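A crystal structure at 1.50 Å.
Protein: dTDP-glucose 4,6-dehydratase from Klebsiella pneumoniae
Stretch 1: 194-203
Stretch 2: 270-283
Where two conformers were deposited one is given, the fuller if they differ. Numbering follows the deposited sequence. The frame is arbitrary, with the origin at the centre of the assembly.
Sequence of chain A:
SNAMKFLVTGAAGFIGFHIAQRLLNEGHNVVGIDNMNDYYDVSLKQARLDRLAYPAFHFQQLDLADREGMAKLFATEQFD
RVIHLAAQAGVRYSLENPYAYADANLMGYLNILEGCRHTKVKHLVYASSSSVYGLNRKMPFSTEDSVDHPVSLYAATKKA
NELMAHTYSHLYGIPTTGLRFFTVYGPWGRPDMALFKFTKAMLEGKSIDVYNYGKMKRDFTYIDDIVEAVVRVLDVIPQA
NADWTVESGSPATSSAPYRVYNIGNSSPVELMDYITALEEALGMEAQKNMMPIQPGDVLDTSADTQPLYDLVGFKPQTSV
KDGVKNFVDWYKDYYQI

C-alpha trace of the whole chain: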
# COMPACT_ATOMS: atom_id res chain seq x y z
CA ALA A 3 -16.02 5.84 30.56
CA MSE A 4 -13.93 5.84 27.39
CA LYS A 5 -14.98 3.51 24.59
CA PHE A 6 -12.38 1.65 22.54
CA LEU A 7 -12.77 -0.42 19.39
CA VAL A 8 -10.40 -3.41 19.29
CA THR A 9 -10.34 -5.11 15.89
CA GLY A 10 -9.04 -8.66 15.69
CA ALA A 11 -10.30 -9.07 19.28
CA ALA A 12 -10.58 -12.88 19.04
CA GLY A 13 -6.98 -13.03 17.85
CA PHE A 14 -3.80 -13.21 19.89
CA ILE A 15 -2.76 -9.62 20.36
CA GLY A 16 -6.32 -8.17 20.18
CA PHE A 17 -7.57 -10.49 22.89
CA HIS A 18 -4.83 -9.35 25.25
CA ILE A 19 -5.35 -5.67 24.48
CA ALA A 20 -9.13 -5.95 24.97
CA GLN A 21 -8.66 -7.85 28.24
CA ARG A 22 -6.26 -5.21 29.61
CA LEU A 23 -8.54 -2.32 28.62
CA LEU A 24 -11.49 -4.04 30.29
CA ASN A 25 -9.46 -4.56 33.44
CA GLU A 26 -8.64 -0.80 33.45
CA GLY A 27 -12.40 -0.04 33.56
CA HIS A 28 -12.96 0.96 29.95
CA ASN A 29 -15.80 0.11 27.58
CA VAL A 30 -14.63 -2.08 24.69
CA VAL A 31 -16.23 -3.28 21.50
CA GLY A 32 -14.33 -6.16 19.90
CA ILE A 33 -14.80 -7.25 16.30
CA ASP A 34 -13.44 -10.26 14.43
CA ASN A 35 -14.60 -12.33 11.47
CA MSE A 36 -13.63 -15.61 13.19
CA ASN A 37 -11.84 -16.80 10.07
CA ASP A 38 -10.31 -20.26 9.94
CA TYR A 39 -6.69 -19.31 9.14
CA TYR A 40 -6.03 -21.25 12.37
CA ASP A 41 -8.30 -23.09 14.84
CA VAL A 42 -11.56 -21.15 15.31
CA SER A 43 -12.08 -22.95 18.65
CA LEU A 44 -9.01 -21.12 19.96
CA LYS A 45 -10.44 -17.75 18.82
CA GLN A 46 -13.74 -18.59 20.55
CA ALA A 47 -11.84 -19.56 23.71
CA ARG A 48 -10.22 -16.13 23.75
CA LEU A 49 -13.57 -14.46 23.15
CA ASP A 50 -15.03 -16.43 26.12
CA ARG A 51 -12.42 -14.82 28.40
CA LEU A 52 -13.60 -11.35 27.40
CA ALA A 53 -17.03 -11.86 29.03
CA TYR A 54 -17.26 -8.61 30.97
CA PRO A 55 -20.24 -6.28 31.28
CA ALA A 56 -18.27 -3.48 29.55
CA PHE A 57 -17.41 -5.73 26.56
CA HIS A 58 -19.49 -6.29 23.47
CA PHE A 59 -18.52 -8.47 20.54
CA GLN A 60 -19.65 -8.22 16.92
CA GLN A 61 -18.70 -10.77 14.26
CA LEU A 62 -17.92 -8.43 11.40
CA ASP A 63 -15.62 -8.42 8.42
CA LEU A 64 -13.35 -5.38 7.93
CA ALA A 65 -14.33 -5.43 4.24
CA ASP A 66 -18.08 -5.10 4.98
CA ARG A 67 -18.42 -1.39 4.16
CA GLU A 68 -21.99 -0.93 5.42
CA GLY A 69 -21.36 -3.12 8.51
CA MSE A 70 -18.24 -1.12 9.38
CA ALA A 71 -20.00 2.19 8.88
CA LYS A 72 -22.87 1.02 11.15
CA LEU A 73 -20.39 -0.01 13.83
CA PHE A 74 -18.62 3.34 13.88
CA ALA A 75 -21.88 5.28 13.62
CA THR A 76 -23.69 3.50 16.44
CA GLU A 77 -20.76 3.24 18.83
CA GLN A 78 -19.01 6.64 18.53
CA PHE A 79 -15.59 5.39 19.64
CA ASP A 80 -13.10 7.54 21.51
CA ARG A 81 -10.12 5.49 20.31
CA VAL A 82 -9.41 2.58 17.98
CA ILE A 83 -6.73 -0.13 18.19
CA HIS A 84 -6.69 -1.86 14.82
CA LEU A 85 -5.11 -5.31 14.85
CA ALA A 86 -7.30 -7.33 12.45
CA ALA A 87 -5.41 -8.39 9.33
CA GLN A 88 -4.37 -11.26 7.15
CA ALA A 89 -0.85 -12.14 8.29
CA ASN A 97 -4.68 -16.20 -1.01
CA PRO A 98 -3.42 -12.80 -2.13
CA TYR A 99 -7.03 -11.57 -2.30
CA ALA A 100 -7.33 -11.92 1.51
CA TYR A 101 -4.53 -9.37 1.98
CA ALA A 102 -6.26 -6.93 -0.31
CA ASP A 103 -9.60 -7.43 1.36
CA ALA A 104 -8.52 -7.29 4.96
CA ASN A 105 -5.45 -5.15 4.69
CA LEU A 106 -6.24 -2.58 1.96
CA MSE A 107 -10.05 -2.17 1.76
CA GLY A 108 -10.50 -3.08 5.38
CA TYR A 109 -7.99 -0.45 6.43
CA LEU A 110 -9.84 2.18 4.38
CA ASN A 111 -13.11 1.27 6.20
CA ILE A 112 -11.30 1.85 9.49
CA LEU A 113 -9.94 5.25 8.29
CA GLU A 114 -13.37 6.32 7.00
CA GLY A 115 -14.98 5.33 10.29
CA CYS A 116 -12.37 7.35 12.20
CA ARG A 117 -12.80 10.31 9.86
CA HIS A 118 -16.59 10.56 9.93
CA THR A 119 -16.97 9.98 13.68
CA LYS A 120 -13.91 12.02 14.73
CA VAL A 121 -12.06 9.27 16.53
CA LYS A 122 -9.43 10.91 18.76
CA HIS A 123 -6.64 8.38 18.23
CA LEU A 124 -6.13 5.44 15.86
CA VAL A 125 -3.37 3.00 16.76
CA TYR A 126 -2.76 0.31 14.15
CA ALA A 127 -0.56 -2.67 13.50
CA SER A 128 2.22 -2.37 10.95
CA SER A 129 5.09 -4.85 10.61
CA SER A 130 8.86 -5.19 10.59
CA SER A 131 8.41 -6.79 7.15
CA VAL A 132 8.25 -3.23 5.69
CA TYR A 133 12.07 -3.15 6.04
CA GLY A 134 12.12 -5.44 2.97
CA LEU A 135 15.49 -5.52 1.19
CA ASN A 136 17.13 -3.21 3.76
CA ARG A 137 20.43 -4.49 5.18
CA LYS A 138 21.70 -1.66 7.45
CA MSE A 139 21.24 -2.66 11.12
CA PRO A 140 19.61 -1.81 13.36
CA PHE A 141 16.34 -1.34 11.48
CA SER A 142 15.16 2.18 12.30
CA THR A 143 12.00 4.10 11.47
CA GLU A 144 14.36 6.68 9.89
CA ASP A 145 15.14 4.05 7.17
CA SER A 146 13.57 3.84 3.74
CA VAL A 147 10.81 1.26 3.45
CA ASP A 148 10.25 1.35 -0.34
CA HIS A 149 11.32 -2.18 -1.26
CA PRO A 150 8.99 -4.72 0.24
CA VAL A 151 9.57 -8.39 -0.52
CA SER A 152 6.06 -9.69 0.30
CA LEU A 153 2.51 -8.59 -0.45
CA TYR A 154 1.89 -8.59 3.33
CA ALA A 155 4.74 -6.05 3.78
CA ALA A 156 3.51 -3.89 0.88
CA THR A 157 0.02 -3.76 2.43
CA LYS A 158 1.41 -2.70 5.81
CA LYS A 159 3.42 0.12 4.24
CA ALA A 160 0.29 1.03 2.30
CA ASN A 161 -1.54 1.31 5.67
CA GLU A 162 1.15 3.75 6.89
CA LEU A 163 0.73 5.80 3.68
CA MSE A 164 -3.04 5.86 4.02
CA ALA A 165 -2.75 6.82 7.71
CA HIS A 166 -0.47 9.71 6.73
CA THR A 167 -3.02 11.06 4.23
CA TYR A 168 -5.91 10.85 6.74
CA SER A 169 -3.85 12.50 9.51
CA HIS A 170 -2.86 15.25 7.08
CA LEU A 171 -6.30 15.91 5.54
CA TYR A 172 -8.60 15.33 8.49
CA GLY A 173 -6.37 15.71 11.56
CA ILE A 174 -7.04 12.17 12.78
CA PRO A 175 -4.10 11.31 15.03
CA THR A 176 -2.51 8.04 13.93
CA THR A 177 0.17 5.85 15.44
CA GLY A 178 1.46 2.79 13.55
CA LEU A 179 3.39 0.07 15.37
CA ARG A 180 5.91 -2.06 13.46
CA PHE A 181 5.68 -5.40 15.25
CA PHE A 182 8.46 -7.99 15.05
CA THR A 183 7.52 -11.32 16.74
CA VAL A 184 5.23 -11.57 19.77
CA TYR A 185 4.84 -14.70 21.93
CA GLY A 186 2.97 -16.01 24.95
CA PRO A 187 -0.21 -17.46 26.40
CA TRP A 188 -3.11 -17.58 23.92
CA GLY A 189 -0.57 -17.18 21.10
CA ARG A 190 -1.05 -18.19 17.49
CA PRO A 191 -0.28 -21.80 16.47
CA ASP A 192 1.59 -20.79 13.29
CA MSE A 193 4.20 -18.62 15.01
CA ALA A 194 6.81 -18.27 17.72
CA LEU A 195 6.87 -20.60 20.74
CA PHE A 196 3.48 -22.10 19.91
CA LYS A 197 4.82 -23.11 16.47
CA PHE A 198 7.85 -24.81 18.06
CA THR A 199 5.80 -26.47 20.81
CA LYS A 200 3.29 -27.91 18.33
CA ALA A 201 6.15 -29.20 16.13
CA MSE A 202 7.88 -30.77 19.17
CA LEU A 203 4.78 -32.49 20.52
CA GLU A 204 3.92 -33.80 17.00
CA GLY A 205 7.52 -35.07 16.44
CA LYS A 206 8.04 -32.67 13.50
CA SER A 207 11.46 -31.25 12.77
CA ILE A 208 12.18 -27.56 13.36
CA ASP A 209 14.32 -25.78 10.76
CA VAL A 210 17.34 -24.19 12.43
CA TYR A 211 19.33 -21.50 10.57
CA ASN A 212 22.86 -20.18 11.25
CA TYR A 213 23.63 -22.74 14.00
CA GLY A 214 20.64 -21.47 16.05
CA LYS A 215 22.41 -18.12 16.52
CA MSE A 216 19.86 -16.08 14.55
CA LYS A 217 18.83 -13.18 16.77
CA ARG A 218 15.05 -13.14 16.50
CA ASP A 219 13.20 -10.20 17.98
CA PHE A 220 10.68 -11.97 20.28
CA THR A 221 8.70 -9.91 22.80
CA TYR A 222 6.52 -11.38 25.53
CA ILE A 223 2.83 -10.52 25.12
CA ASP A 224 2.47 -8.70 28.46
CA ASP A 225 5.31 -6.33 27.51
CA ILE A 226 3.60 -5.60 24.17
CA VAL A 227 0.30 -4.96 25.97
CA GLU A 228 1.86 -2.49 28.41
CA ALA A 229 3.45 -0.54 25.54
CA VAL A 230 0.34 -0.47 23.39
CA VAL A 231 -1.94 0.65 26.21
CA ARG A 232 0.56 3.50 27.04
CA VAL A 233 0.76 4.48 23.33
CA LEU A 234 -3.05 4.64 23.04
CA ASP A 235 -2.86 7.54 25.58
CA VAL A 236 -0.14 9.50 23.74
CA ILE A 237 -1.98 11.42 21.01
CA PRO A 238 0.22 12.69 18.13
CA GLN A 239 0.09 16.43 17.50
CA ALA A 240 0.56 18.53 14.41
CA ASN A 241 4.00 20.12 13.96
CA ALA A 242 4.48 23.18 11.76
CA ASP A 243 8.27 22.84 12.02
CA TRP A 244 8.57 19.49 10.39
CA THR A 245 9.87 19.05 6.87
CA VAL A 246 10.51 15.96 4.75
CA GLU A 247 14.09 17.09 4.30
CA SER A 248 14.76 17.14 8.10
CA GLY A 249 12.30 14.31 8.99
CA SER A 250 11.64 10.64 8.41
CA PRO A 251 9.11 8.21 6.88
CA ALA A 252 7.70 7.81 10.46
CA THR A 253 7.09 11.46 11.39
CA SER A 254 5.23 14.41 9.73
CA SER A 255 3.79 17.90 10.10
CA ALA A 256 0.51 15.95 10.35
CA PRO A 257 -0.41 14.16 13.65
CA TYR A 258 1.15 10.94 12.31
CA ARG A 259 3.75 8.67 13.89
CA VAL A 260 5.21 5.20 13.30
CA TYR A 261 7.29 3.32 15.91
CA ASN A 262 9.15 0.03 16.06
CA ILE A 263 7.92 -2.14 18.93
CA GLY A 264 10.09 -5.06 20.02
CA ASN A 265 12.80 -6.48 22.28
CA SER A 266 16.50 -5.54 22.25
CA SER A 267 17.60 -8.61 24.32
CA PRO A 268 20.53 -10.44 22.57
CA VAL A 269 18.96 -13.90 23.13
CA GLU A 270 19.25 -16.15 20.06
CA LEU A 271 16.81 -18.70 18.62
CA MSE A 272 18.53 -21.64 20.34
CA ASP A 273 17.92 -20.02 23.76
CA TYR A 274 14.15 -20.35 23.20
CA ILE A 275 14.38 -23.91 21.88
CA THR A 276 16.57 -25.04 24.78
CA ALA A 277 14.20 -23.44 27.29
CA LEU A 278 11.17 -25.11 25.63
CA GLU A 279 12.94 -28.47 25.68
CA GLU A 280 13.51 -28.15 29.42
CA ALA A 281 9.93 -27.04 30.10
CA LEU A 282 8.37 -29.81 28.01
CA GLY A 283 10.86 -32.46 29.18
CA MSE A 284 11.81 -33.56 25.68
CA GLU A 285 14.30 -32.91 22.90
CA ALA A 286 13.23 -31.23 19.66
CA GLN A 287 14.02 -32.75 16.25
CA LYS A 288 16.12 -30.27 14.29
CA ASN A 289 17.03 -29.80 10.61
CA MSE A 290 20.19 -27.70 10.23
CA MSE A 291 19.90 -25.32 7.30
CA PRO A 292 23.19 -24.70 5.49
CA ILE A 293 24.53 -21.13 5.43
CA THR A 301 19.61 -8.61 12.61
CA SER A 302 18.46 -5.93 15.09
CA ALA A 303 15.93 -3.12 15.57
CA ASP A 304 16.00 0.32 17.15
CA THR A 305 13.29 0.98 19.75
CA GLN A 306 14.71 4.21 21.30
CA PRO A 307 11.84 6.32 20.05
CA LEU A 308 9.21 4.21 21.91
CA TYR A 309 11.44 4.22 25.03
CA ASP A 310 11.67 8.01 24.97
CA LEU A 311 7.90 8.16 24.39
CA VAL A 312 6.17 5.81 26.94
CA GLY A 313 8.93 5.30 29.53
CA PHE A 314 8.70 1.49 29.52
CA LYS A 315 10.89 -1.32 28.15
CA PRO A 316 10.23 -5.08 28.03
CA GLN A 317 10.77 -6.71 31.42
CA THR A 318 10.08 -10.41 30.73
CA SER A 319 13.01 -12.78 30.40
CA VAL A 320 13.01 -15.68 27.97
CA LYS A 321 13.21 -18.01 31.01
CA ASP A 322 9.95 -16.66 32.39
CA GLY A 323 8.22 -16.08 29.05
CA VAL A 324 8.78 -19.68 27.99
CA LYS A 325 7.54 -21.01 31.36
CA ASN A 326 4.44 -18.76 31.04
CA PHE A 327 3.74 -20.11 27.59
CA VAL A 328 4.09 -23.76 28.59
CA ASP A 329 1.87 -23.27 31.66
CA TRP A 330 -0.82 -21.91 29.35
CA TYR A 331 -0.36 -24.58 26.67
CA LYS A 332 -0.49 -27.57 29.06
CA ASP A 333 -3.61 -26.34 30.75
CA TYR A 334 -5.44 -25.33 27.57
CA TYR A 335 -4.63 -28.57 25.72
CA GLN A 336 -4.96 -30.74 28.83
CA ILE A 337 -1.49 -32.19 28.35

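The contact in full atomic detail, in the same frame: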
# COMPACT_ATOMS: atom_id res chain seq x y z
N ALA A 194 6.08 -18.37 16.45
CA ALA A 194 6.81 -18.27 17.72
C ALA A 194 6.88 -19.53 18.57
O ALA A 194 7.07 -20.61 18.02
CB ALA A 194 6.25 -17.10 18.50
N LEU A 195 6.72 -19.42 19.90
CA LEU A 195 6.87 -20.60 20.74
C LEU A 195 5.80 -21.65 20.49
O LEU A 195 6.04 -22.84 20.59
CB LEU A 195 6.84 -20.24 22.20
CG LEU A 195 7.92 -19.33 22.73
CD1 LEU A 195 7.79 -19.32 24.24
CD2 LEU A 195 9.30 -19.85 22.31
N PHE A 196 4.58 -21.20 20.19
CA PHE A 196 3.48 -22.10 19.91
C PHE A 196 3.85 -22.98 18.70
O PHE A 196 3.66 -24.19 18.73
CB PHE A 196 2.22 -21.23 19.65
CG PHE A 196 0.90 -21.91 19.86
CD1 PHE A 196 0.69 -23.27 19.67
CD2 PHE A 196 -0.20 -21.11 20.15
CE1 PHE A 196 -0.57 -23.82 19.85
CE2 PHE A 196 -1.46 -21.65 20.31
CZ PHE A 196 -1.65 -23.00 20.14
N LYS A 197 4.39 -22.36 17.66
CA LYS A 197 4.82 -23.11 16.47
C LYS A 197 5.83 -24.19 16.86
O LYS A 197 5.69 -25.35 16.48
CB LYS A 197 5.42 -22.18 15.43
CG LYS A 197 5.96 -22.88 14.18
CD LYS A 197 6.52 -21.88 13.19
CE LYS A 197 6.93 -22.58 11.90
NZ LYS A 197 7.24 -21.58 10.84
N PHE A 198 6.84 -23.81 17.64
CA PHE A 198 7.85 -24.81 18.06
C PHE A 198 7.26 -25.90 18.95
O PHE A 198 7.60 -27.08 18.81
CB PHE A 198 9.02 -24.18 18.80
CG PHE A 198 9.74 -23.10 18.05
CD1 PHE A 198 10.01 -23.22 16.68
CD2 PHE A 198 10.22 -21.98 18.73
CE1 PHE A 198 10.68 -22.20 16.01
CE2 PHE A 198 10.91 -20.97 18.06
CZ PHE A 198 11.13 -21.08 16.69
N THR A 199 6.39 -25.52 19.88
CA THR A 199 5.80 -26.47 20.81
C THR A 199 4.95 -27.51 20.08
O THR A 199 5.03 -28.71 20.37
CB THR A 199 4.93 -25.73 21.85
OG1 THR A 199 5.74 -24.83 22.61
CG2 THR A 199 4.23 -26.70 22.78
N LYS A 200 4.14 -27.04 19.14
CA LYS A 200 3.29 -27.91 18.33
C LYS A 200 4.18 -28.90 17.57
O LYS A 200 3.94 -30.10 17.61
CB LYS A 200 2.45 -27.07 17.36
CG LYS A 200 1.36 -27.85 16.64
CD LYS A 200 0.46 -26.93 15.82
CE LYS A 200 -0.66 -27.70 15.15
NZ LYS A 200 -1.48 -26.82 14.27
N ALA A 201 5.21 -28.37 16.92
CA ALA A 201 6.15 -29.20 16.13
C ALA A 201 6.80 -30.27 17.02
O ALA A 201 6.82 -31.45 16.66
CB ALA A 201 7.21 -28.32 15.48
N MSE A 202 7.26 -29.85 18.19
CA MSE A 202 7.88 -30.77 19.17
C MSE A 202 6.96 -31.85 19.62
O MSE A 202 7.35 -33.03 19.61
CB MSE A 202 8.35 -30.02 20.41
CG MSE A 202 9.65 -29.34 20.08
SE MSE A 202 10.11 -28.11 21.53
CE MSE A 202 10.64 -29.41 22.86
N LEU A 203 5.74 -31.50 20.02
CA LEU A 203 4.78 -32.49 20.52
C LEU A 203 4.23 -33.41 19.42
O LEU A 203 3.75 -34.50 19.71
CB LEU A 203 3.65 -31.82 21.31
CG LEU A 203 4.11 -31.14 22.61
CD1 LEU A 203 3.06 -30.17 23.14
CD2 LEU A 203 4.47 -32.16 23.69
N GLU A 270 19.31 -15.54 21.38
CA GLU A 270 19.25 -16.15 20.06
C GLU A 270 18.22 -17.26 20.03
O GLU A 270 17.82 -17.76 21.07
CB GLU A 270 20.64 -16.72 19.74
CG GLU A 270 21.69 -15.61 19.63
CD GLU A 270 23.13 -16.08 19.78
OE1 GLU A 270 23.38 -17.22 20.20
OE2 GLU A 270 24.03 -15.26 19.50
N LEU A 271 17.83 -17.67 18.83
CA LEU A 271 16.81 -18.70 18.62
C LEU A 271 17.02 -19.96 19.49
O LEU A 271 16.08 -20.48 20.12
CB LEU A 271 16.74 -19.04 17.12
CG LEU A 271 15.82 -20.10 16.50
CD1 LEU A 271 16.44 -21.48 16.51
CD2 LEU A 271 14.45 -20.09 17.13
N MSE A 272 18.26 -20.44 19.56
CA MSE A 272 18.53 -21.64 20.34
C MSE A 272 18.21 -21.46 21.80
O MSE A 272 17.90 -22.41 22.46
CB MSE A 272 19.98 -22.13 20.16
CG MSE A 272 20.25 -23.52 20.75
SE MSE A 272 19.24 -25.00 19.95
CE MSE A 272 20.07 -24.84 18.19
N ASP A 273 18.26 -20.23 22.33
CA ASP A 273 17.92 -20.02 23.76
C ASP A 273 16.44 -20.37 24.02
O ASP A 273 16.10 -20.93 25.07
CB ASP A 273 18.19 -18.58 24.22
CG ASP A 273 19.67 -18.20 24.19
OD1 ASP A 273 20.54 -19.09 24.24
OD2 ASP A 273 19.97 -16.99 24.16
N TYR A 274 15.58 -20.02 23.07
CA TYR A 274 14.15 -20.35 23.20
C TYR A 274 13.90 -21.83 23.05
O TYR A 274 13.12 -22.40 23.79
CB TYR A 274 13.31 -19.60 22.15
CG TYR A 274 13.28 -18.13 22.36
CD1 TYR A 274 12.41 -17.55 23.27
CD2 TYR A 274 14.12 -17.30 21.65
CE1 TYR A 274 12.39 -16.18 23.47
CE2 TYR A 274 14.12 -15.92 21.85
CZ TYR A 274 13.24 -15.37 22.75
OH TYR A 274 13.23 -14.01 22.95
N ILE A 275 14.56 -22.47 22.08
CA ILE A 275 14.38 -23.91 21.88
C ILE A 275 14.86 -24.68 23.11
O ILE A 275 14.16 -25.55 23.59
CB ILE A 275 15.12 -24.39 20.61
CG1 ILE A 275 14.54 -23.67 19.40
CG2 ILE A 275 14.99 -25.90 20.46
CD1 ILE A 275 15.21 -24.03 18.10
N THR A 276 16.04 -24.34 23.62
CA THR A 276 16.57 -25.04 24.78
C THR A 276 15.63 -24.90 25.98
O THR A 276 15.36 -25.88 26.70
CB THR A 276 17.96 -24.51 25.16
OG1 THR A 276 18.84 -24.69 24.04
CG2 THR A 276 18.51 -25.23 26.37
N ALA A 277 15.13 -23.68 26.19
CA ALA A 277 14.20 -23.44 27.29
C ALA A 277 12.90 -24.24 27.12
O ALA A 277 12.34 -24.74 28.10
CB ALA A 277 13.90 -21.96 27.43
N LEU A 278 12.37 -24.29 25.90
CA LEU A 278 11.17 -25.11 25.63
C LEU A 278 11.43 -26.57 25.89
O LEU A 278 10.58 -27.26 26.46
CB LEU A 278 10.68 -24.96 24.20
CG LEU A 278 9.70 -23.87 23.87
CD1 LEU A 278 9.45 -23.89 22.38
CD2 LEU A 278 8.38 -24.06 24.63
N GLU A 279 12.59 -27.05 25.46
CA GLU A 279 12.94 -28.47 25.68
C GLU A 279 12.92 -28.83 27.16
O GLU A 279 12.38 -29.88 27.55
CB GLU A 279 14.29 -28.77 25.03
CG GLU A 279 14.23 -28.86 23.52
CD GLU A 279 15.59 -29.05 22.88
OE1 GLU A 279 16.61 -28.64 23.49
OE2 GLU A 279 15.63 -29.62 21.78
N GLU A 280 13.47 -27.95 27.98
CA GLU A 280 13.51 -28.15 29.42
C GLU A 280 12.10 -28.13 30.01
O GLU A 280 11.78 -28.95 30.87
CB GLU A 280 14.33 -27.05 30.09
CG GLU A 280 14.45 -27.20 31.61
CD GLU A 280 15.09 -25.99 32.27
OE1 GLU A 280 15.97 -26.20 33.13
OE2 GLU A 280 14.71 -24.84 31.95
N ALA A 281 11.28 -27.18 29.57
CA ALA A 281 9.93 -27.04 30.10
C ALA A 281 9.02 -28.19 29.73
O ALA A 281 8.16 -28.58 30.51
CB ALA A 281 9.30 -25.71 29.64
N LEU A 282 9.19 -28.70 28.52
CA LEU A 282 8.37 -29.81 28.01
C LEU A 282 8.95 -31.18 28.31
O LEU A 282 8.28 -32.20 28.08
CB LEU A 282 8.16 -29.65 26.50
CG LEU A 282 7.37 -28.40 26.10
CD1 LEU A 282 7.43 -28.19 24.60
CD2 LEU A 282 5.92 -28.48 26.58
N GLY A 283 10.19 -31.21 28.81
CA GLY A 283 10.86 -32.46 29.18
C GLY A 283 11.23 -33.37 28.04
O GLY A 283 11.32 -34.59 28.22

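Leu278 is the centre of this helix-helix contact: its side chain enters the neighbouring helix as a knob, seated in a hole formed by Leu195, Phe198, Thr199 and Met202. Those four residues follow the i, i+3, i+4, i+7 spacing that lines one face of a helix. Within the hole, Leu278 CD1 lies 3.6 Å from Phe198 CB and 4.0 Å from Leu195 CD2, while Leu278 CD2 lies 3.4 Å from Thr199 OG1; Leu278 CB, nearer the backbone, is 4.2 Å from Met202 SE, the selenium of a selenomethionine. Both methyls of the leucine lie against Thr199, with Leu278 CD1 3.8 Å from Thr199 OG1, while Leu278 CD1 also reaches Phe198 and Leu195; the leucine has chi1 of -89° (m) and chi2 t.

The helices, 194-203 and 271-282, cross at -51°, their N-to-C directions diverging by the same 51°, and their axes approach to 10.8 Å. That spacing leaves room for large side chains between the backbones; the CA pairs Leu195-Tyr274, Phe198-Ile275, Thr199-Leu278 and Met202-Glu279 mark the register, from 7.3 Å between Thr199 CA and Leu278 CA to 8.6 Å between Met202 CA and Glu279 CA.

On the N-terminal side of the knob, the Phe198 ring meets Leu278 CD1 at its edge, near the ring plane, and its tip packs against a second leucine, with Phe198 CZ 3.5 Å from Leu271 CD2. Leu195 points its CA-CB bond sideways, yet the end of its chain comes nearer, bringing Leu195 CD2 to 4.0 Å from Tyr274 CD1. One turn beyond Leu278, Leu282 extends the apolar seam: Leu282 CD1 contacts both Met202 CE at 3.8 Å and Thr199 CG2 at 4.0 Å.

Polarity enters this interface without bonding across it. Thr199 OG1 donates to Leu195 O, 2.9 Å away in its own helix, and Leu195 O also accepts from Thr199 N at 2.8 Å. With its hydroxyl proton directed back to the backbone, Thr199 can sit against leucine methyls at little polar cost. At the outer edge, Met202 CE rests 3.7 Å from Glu279 CG, a contact with the aliphatic part of the glutamate, whose OE2 is hydrogen-bonded elsewhere in the structure. No hydrogen bond joins the two stretches, so the 505 Å² buried between them reflects close packing of largely apolar side chains. Past Leu282, Gly283 leaves helical geometry with positive phi, a conformation that favours glycine, and the second helix ends.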